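Local coordinates for myroilysin (Myroides profundi, PDB 5CZW), which probably cleaves proteins as a zinc metalloendopeptidase of the astacin family, and is captured here in a latent form with its propeptide closing the zinc site, at residues A97-T105 against E138-I146; T129-H137 against V218-A226. The protein carries 1 engineered substitution. One frame throughout, in Å; residues are numbered along the deposited sequence.

Contact 1: residues A97-T105 against E138-I146; sequences AGSYSYLGT and EFGHALGMI. With ZN (zinc ion), chain B.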
loop_
_atom_site.group_PDB
_atom_site.type_symbol
_atom_site.label_atom_id
_atom_site.label_comp_id
_atom_site.label_asym_id
_atom_site.label_seq_id
_atom_site.Cartn_x
_atom_site.Cartn_y
_atom_site.Cartn_z
ATOM N N ALA A 97 3.426 10.727 4.019
ATOM C CA ALA A 97 3.138 10.550 2.580
ATOM C C ALA A 97 2.072 9.540 2.258
ATOM O O ALA A 97 1.714 9.309 1.100
ATOM C CB ALA A 97 4.386 10.122 1.929
ATOM N N GLY A 98 1.562 8.925 3.334
ATOM C CA GLY A 98 0.706 7.765 3.189
ATOM C C GLY A 98 1.480 6.509 2.958
ATOM O O GLY A 98 2.672 6.515 2.926
ATOM N N SER A 99 0.805 5.383 2.892
ATOM C CA SER A 99 1.495 4.125 2.552
ATOM C C SER A 99 0.907 3.691 1.256
ATOM O O SER A 99 -0.276 3.956 0.944
ATOM C CB SER A 99 1.243 3.037 3.636
ATOM O OG SER A 99 1.797 3.358 4.903
ATOM N N TYR A 100 1.719 2.994 0.454
ATOM C CA TYR A 100 1.365 2.671 -0.923
ATOM C C TYR A 100 2.333 1.723 -1.529
ATOM O O TYR A 100 3.488 1.661 -1.084
ATOM C CB TYR A 100 1.314 4.002 -1.799
ATOM C CG TYR A 100 2.466 4.982 -1.788
ATOM C CD1 TYR A 100 3.609 4.790 -2.561
ATOM C CD2 TYR A 100 2.449 6.044 -0.906
ATOM C CE1 TYR A 100 4.633 5.671 -2.508
ATOM C CE2 TYR A 100 3.478 6.954 -0.856
ATOM C CZ TYR A 100 4.580 6.762 -1.614
ATOM O OH TYR A 100 5.669 7.617 -1.612
ATOM N N SER A 101 1.897 1.115 -2.640
ATOM C CA SER A 101 2.791 0.330 -3.540
ATOM C C SER A 101 2.187 0.335 -4.935
ATOM O O SER A 101 0.960 0.239 -5.109
ATOM C CB SER A 101 2.920 -1.129 -3.089
ATOM O OG SER A 101 3.744 -1.888 -3.944
ATOM N N TYR A 102 3.062 0.395 -5.928
ATOM C CA TYR A 102 2.632 0.067 -7.266
ATOM C C TYR A 102 2.165 -1.350 -7.313
ATOM O O TYR A 102 2.534 -2.189 -6.497
ATOM C CB TYR A 102 3.727 0.406 -8.310
ATOM C CG TYR A 102 4.082 1.863 -8.303
ATOM C CD1 TYR A 102 3.251 2.800 -8.963
ATOM C CD2 TYR A 102 5.190 2.362 -7.596
ATOM C CE1 TYR A 102 3.521 4.124 -8.899
ATOM C CE2 TYR A 102 5.426 3.712 -7.497
ATOM C CZ TYR A 102 4.630 4.583 -8.224
ATOM O OH TYR A 102 4.866 5.932 -8.187
ATOM N N LEU A 103 1.345 -1.668 -8.294
ATOM C CA LEU A 103 0.802 -2.992 -8.401
ATOM C C LEU A 103 1.626 -4.019 -9.158
ATOM O O LEU A 103 1.819 -3.894 -10.316
ATOM C CB LEU A 103 -0.529 -2.943 -9.114
ATOM C CG LEU A 103 -1.588 -2.120 -8.421
ATOM C CD1 LEU A 103 -2.909 -2.189 -9.158
ATOM C CD2 LEU A 103 -1.825 -2.616 -7.009
ATOM N N GLY A 104 2.043 -5.055 -8.457
ATOM C CA GLY A 104 2.692 -6.144 -9.149
ATOM C C GLY A 104 3.939 -5.700 -9.921
ATOM O O GLY A 104 4.717 -4.870 -9.461
ATOM N N THR A 105 4.067 -6.257 -11.136
ATOM C CA THR A 105 5.174 -5.935 -11.971
ATOM C C THR A 105 5.213 -4.456 -12.438
ATOM O O THR A 105 6.242 -4.077 -13.026
ATOM C CB THR A 105 5.233 -6.854 -13.191
ATOM O OG1 THR A 105 4.028 -6.725 -13.904
ATOM C CG2 THR A 105 5.530 -8.246 -12.884
ATOM N N GLU A 138 0.466 -3.858 1.888
ATOM C CA GLU A 138 1.250 -3.262 0.818
ATOM C C GLU A 138 1.944 -4.260 0.000
ATOM O O GLU A 138 2.034 -4.104 -1.237
ATOM C CB GLU A 138 2.240 -2.180 1.355
ATOM C CG GLU A 138 1.591 -0.916 1.976
ATOM C CD GLU A 138 0.490 -0.243 1.144
ATOM O OE1 GLU A 138 0.453 -0.365 -0.079
ATOM O OE2 GLU A 138 -0.364 0.464 1.822
ATOM N N PHE A 139 2.458 -5.353 0.643
ATOM C CA PHE A 139 3.029 -6.451 -0.150
ATOM C C PHE A 139 2.032 -7.216 -0.993
ATOM O O PHE A 139 2.372 -7.769 -2.081
ATOM C CB PHE A 139 3.985 -7.311 0.712
ATOM C CG PHE A 139 5.374 -6.712 0.805
ATOM C CD1 PHE A 139 5.644 -5.763 1.824
ATOM C CD2 PHE A 139 6.388 -6.945 -0.089
ATOM C CE1 PHE A 139 6.912 -5.120 1.912
ATOM C CE2 PHE A 139 7.663 -6.348 0.054
ATOM C CZ PHE A 139 7.894 -5.425 1.057
ATOM N N GLY A 140 0.751 -7.179 -0.581
ATOM C CA GLY A 140 -0.342 -7.711 -1.403
ATOM C C GLY A 140 -0.438 -6.924 -2.683
ATOM O O GLY A 140 -0.487 -7.491 -3.774
ATOM N N HIS A 141 -0.452 -5.594 -2.623
ATOM C CA HIS A 141 -0.382 -4.828 -3.824
ATOM C C HIS A 141 0.881 -5.134 -4.559
ATOM O O HIS A 141 0.803 -5.227 -5.831
ATOM C CB HIS A 141 -0.323 -3.348 -3.445
ATOM C CG HIS A 141 -1.565 -2.762 -2.861
ATOM N ND1 HIS A 141 -2.813 -2.921 -3.381
ATOM C CD2 HIS A 141 -1.718 -1.939 -1.828
ATOM C CE1 HIS A 141 -3.706 -2.311 -2.646
ATOM N NE2 HIS A 141 -3.022 -1.650 -1.781
ATOM N N ALA A 142 2.031 -5.322 -3.892
ATOM C CA ALA A 142 3.295 -5.637 -4.617
ATOM C C ALA A 142 3.246 -6.959 -5.444
ATOM O O ALA A 142 3.952 -7.115 -6.467
ATOM C CB ALA A 142 4.519 -5.609 -3.709
ATOM N N LEU A 143 2.353 -7.875 -5.013
ATOM C CA LEU A 143 2.060 -9.105 -5.739
ATOM C C LEU A 143 0.988 -9.037 -6.784
ATOM O O LEU A 143 0.792 -9.980 -7.536
ATOM C CB LEU A 143 1.764 -10.212 -4.755
ATOM C CG LEU A 143 2.828 -10.588 -3.759
ATOM C CD1 LEU A 143 2.310 -11.483 -2.635
ATOM C CD2 LEU A 143 3.950 -11.314 -4.532
ATOM N N GLY A 144 0.310 -7.913 -6.799
ATOM C CA GLY A 144 -0.686 -7.586 -7.770
ATOM C C GLY A 144 -2.113 -7.496 -7.315
ATOM O O GLY A 144 -3.037 -7.286 -8.148
ATOM N N MET A 145 -2.336 -7.586 -6.032
ATOM C CA MET A 145 -3.691 -7.481 -5.553
ATOM C C MET A 145 -4.188 -6.055 -5.488
ATOM O O MET A 145 -3.438 -5.200 -5.205
ATOM C CB MET A 145 -3.775 -8.118 -4.190
ATOM C CG MET A 145 -3.692 -9.649 -4.357
ATOM S SD MET A 145 -4.052 -10.576 -2.913
ATOM C CE MET A 145 -5.830 -10.545 -2.900
ATOM N N ILE A 146 -5.475 -5.867 -5.770
ATOM C CA ILE A 146 -6.125 -4.587 -5.648
ATOM C C ILE A 146 -6.910 -4.516 -4.323
ATOM O O ILE A 146 -7.048 -5.514 -3.618
ATOM C CB ILE A 146 -6.981 -4.332 -6.908
ATOM C CG1 ILE A 146 -8.153 -5.311 -6.925
ATOM C CG2 ILE A 146 -6.077 -4.296 -8.137
ATOM C CD1 ILE A 146 -9.192 -5.021 -8.019
HETATM ZN ZN ZN B . -3.999 -0.528 -0.278
#
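The zinc-binding helix of this metzincin, which carries the HExxH motif, packs here on the edge strand of the N-terminal sheet. The strand, 100-101, runs antiparallel to 117-118. Ser-101 of the strand and Leu-103 of the loop after it meet Glu-138 and His-141 of the helix. Glu-138 is bent at chi2 (-49°), which brings its carboxylate against the strand backbone. OE1 of Glu-138 lies 3.2 Å from C of Tyr-100, and OE2 of Glu-138 lies 3.5 Å from CB of Ser-99. These are packing contacts. Glu-138 also touches Cys-23, the propeptide zinc ligand. NE2 of His-141 binds the zinc ion at 2.1 Å, together with His-137, His-147 and Cys-23. On the other side of the ring, ND1 of His-141 donates to O of Met-145 at 3.0 Å. This second bond fixes the rotation of the imidazole. Leu-103 reaches the same place obliquely, with CD2 3.8 Å from ND1 of His-141. Its other methyl, CD1, touches CG2 of Ile-146. The helix ends in a Schellman motif at Gly-144. CA of Gly-104 comes within 3.9 Å of CA of Gly-144, so the two backbones come this close at two glycines. O of His-141 accepts from N of Gly-144 and from N of Gly-104. The Gly-104 bond is 2.9 Å long and lies in the carbonyl plane, with 153° at the hydrogen.

Contact 2: residues T129-H137 against V218-A226; sequences TEFSRTVIH and VGNNSVLSA. Engineered in segment 129-137: Thr-129 (natural residue Ala). With ZN (zinc ion), chain B.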
loop_
_atom_site.group_PDB
_atom_site.type_symbol
_atom_site.label_atom_id
_atom_site.label_comp_id
_atom_site.label_asym_id
_atom_site.label_seq_id
_atom_site.Cartn_x
_atom_site.Cartn_y
_atom_site.Cartn_z
ATOM N N THR A 129 0.333 -5.641 15.457
ATOM C CA THR A 129 -0.812 -5.739 14.601
ATOM C C THR A 129 -0.769 -4.706 13.496
ATOM O O THR A 129 -1.123 -4.989 12.344
ATOM C CB THR A 129 -2.093 -5.526 15.391
ATOM O OG1 THR A 129 -2.211 -6.603 16.287
ATOM C CG2 THR A 129 -3.259 -5.616 14.441
ATOM N N GLU A 130 -0.298 -3.528 13.815
ATOM C CA GLU A 130 -0.236 -2.466 12.799
ATOM C C GLU A 130 0.838 -2.769 11.785
ATOM O O GLU A 130 0.611 -2.562 10.586
ATOM C CB GLU A 130 0.008 -1.132 13.419
ATOM C CG GLU A 130 0.104 0.006 12.417
ATOM C CD GLU A 130 -1.062 0.115 11.469
ATOM O OE1 GLU A 130 -2.219 -0.282 11.832
ATOM O OE2 GLU A 130 -0.860 0.551 10.286
ATOM N N PHE A 131 1.980 -3.327 12.220
ATOM C CA PHE A 131 2.978 -3.731 11.233
ATOM C C PHE A 131 2.396 -4.814 10.332
ATOM O O PHE A 131 2.518 -4.769 9.086
ATOM C CB PHE A 131 4.287 -4.251 11.803
ATOM C CG PHE A 131 5.236 -3.217 12.349
ATOM C CD1 PHE A 131 5.950 -2.353 11.496
ATOM C CD2 PHE A 131 5.532 -3.187 13.705
ATOM C CE1 PHE A 131 6.864 -1.417 12.010
ATOM C CE2 PHE A 131 6.444 -2.274 14.193
ATOM C CZ PHE A 131 7.126 -1.395 13.354
ATOM N N SER A 132 1.780 -5.808 10.938
ATOM C CA SER A 132 1.245 -6.926 10.206
ATOM C C SER A 132 0.190 -6.447 9.195
ATOM O O SER A 132 0.225 -6.793 7.974
ATOM C CB SER A 132 0.592 -7.971 11.170
ATOM O OG SER A 132 0.076 -9.086 10.402
ATOM N N ARG A 133 -0.726 -5.668 9.646
ATOM C CA ARG A 133 -1.749 -5.171 8.756
ATOM C C ARG A 133 -1.194 -4.406 7.551
ATOM O O ARG A 133 -1.537 -4.671 6.405
ATOM C CB ARG A 133 -2.720 -4.253 9.539
ATOM C CG ARG A 133 -3.880 -3.662 8.722
ATOM C CD ARG A 133 -4.738 -2.712 9.550
ATOM N NE ARG A 133 -4.113 -1.440 9.763
ATOM C CZ ARG A 133 -4.343 -0.327 9.067
ATOM N NH1 ARG A 133 -5.200 -0.294 8.096
ATOM N NH2 ARG A 133 -3.689 0.747 9.369
ATOM N N THR A 134 -0.364 -3.452 7.854
ATOM C CA THR A 134 0.028 -2.488 6.783
ATOM C C THR A 134 1.144 -3.125 5.870
ATOM O O THR A 134 1.104 -2.969 4.615
ATOM C CB THR A 134 0.416 -1.167 7.388
ATOM O OG1 THR A 134 -0.785 -0.549 7.900
ATOM C CG2 THR A 134 1.096 -0.220 6.354
ATOM N N VAL A 135 2.055 -3.916 6.468
ATOM C CA VAL A 135 3.107 -4.519 5.663
ATOM C C VAL A 135 2.480 -5.585 4.754
ATOM O O VAL A 135 2.704 -5.597 3.521
ATOM C CB VAL A 135 4.252 -5.120 6.480
ATOM C CG1 VAL A 135 5.214 -5.860 5.599
ATOM C CG2 VAL A 135 4.926 -3.994 7.228
ATOM N N ILE A 136 1.720 -6.516 5.310
ATOM C CA ILE A 136 1.122 -7.553 4.481
ATOM C C ILE A 136 0.247 -6.908 3.413
ATOM O O ILE A 136 0.321 -7.315 2.281
ATOM C CB ILE A 136 0.323 -8.586 5.323
ATOM C CG1 ILE A 136 1.286 -9.211 6.336
ATOM C CG2 ILE A 136 -0.327 -9.646 4.465
ATOM C CD1 ILE A 136 0.721 -10.354 7.118
ATOM N N HIS A 137 -0.520 -5.909 3.773
ATOM C CA HIS A 137 -1.341 -5.215 2.782
ATOM C C HIS A 137 -0.556 -4.621 1.574
ATOM O O HIS A 137 -0.880 -4.861 0.440
ATOM C CB HIS A 137 -2.117 -4.152 3.511
ATOM C CG HIS A 137 -3.082 -3.408 2.670
ATOM N ND1 HIS A 137 -4.397 -3.748 2.656
ATOM C CD2 HIS A 137 -2.963 -2.304 1.909
ATOM C CE1 HIS A 137 -5.048 -2.936 1.887
ATOM N NE2 HIS A 137 -4.216 -2.019 1.475
ATOM N N VAL A 218 -13.668 3.041 8.116
ATOM C CA VAL A 218 -13.687 1.603 7.892
ATOM C C VAL A 218 -12.267 1.072 7.993
ATOM O O VAL A 218 -11.320 1.690 7.523
ATOM C CB VAL A 218 -14.322 1.157 6.540
ATOM C CG1 VAL A 218 -15.658 1.836 6.315
ATOM C CG2 VAL A 218 -13.423 1.379 5.349
ATOM N N GLY A 219 -12.151 -0.078 8.618
ATOM C CA GLY A 219 -10.895 -0.719 8.852
ATOM C C GLY A 219 -10.655 -2.034 8.168
ATOM O O GLY A 219 -11.517 -2.696 7.598
ATOM N N ASN A 220 -9.404 -2.394 8.310
ATOM C CA ASN A 220 -8.674 -3.464 7.767
ATOM C C ASN A 220 -8.512 -4.571 8.762
ATOM O O ASN A 220 -8.308 -4.351 9.895
ATOM C CB ASN A 220 -7.225 -2.860 7.678
ATOM C CG ASN A 220 -6.567 -3.046 6.364
ATOM O OD1 ASN A 220 -6.040 -4.094 6.042
ATOM N ND2 ASN A 220 -6.475 -1.956 5.640
ATOM N N ASN A 221 -8.569 -5.759 8.291
ATOM C CA ASN A 221 -8.281 -6.906 9.041
ATOM C C ASN A 221 -6.712 -6.872 9.142
ATOM O O ASN A 221 -6.095 -6.169 8.383
ATOM C CB ASN A 221 -8.853 -8.024 8.193
ATOM C CG ASN A 221 -10.319 -7.717 7.751
ATOM O OD1 ASN A 221 -11.208 -8.010 8.510
ATOM N ND2 ASN A 221 -10.541 -7.029 6.593
ATOM N N SER A 222 -6.085 -7.577 10.068
ATOM C CA SER A 222 -4.623 -7.481 10.205
ATOM C C SER A 222 -3.754 -8.693 9.901
ATOM O O SER A 222 -2.566 -8.656 10.024
ATOM C CB SER A 222 -4.298 -6.868 11.550
ATOM O OG SER A 222 -4.706 -7.760 12.541
ATOM N N VAL A 223 -4.396 -9.741 9.457
ATOM C CA VAL A 223 -3.770 -11.031 9.096
ATOM C C VAL A 223 -4.384 -11.545 7.784
ATOM O O VAL A 223 -5.480 -11.058 7.371
ATOM C CB VAL A 223 -3.975 -12.097 10.208
ATOM C CG1 VAL A 223 -3.381 -11.638 11.529
ATOM C CG2 VAL A 223 -5.471 -12.399 10.334
ATOM N N LEU A 224 -3.705 -12.489 7.130
ATOM C CA LEU A 224 -4.182 -13.092 5.915
ATOM C C LEU A 224 -5.503 -13.869 6.199
ATOM O O LEU A 224 -5.565 -14.592 7.209
ATOM C CB LEU A 224 -3.098 -14.028 5.360
ATOM C CG LEU A 224 -1.929 -13.275 4.759
ATOM C CD1 LEU A 224 -0.717 -14.124 4.436
ATOM C CD2 LEU A 224 -2.398 -12.533 3.495
ATOM N N SER A 225 -6.546 -13.666 5.379
ATOM C CA SER A 225 -7.739 -14.493 5.467
ATOM C C SER A 225 -7.556 -15.806 4.775
ATOM O O SER A 225 -6.686 -16.022 3.938
ATOM C CB SER A 225 -8.973 -13.802 4.919
ATOM O OG SER A 225 -8.911 -13.614 3.519
ATOM N N ALA A 226 -8.451 -16.735 5.124
ATOM C CA ALA A 226 -8.647 -17.925 4.327
ATOM C C ALA A 226 -8.732 -17.647 2.850
ATOM O O ALA A 226 -8.058 -18.340 2.012
ATOM C CB ALA A 226 -9.927 -18.633 4.788
HETATM ZN ZN ZN B . -3.999 -0.528 -0.278
#
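A hydrogen bond between Ser-132 and Ser-222 ties the first half of the zinc-binding helix to the 218-226 loop of this astacin-family domain. OG of Ser-132 donates to O of Ser-222 at 2.7 Å, nearly along the C=O axis. The hydroxyl gets there because it stands opposite the backbone N (chi1 -180°). The ionic part lies within the helix. NE and NH2 of Arg-133 grip Glu-130 side-on. Each is 3.0 Å from OE1 of Glu-130, and both find that oxygen in the guanidinium plane. NH2 also reaches OE2 of Glu-130, which takes a further bond from OG1 of Thr-134, above the carboxylate plane. Packing fills in around these groups. CB of Arg-133 rests 3.7 Å from CB of Ser-222. The side chain of Asn-220 crosses the arginine obliquely, with amide and guanidinium planes 74° apart. A leucine in place of Arg-133 would probably leave the Glu-130 carboxylate without its charged mate. CG2 of Ile-136 meets CD2 of Leu-224 at 3.7 Å. CG2 of the engineered Thr-129 presses on CB of Ser-222. At the metal, NE2 of His-137 binds the zinc ion at 2.3 Å, while its ND1 bonds to O of Ile-202. The loop is thus held to the helix by the serine bond and by packing, and the charge of Arg-133 is probably balanced largely from its own helix, by Glu-130.

Overall arrangement
Both contacts use helix 128-143, contact 2 its first half and contact 1 its second, and each supplies a histidine to the same zinc ion. Their centres lie about 13 Å apart. Contact 1 is buried near the centre of the chain and joins the helix to the sheet edge. Contact 2 is only partly buried and brings in a later loop. Their chemistry follows: contact 1 relies on close backbone packing, with glycines at the helix end. Contact 2 is carried more by side chains, a serine hydroxyl on a loop carbonyl and an arginine that packs on the loop while paired with Glu-130. They touch where OG of Ser-99, hydrogen-bonded to N of Gly-120, packs on CG2 of Thr-134.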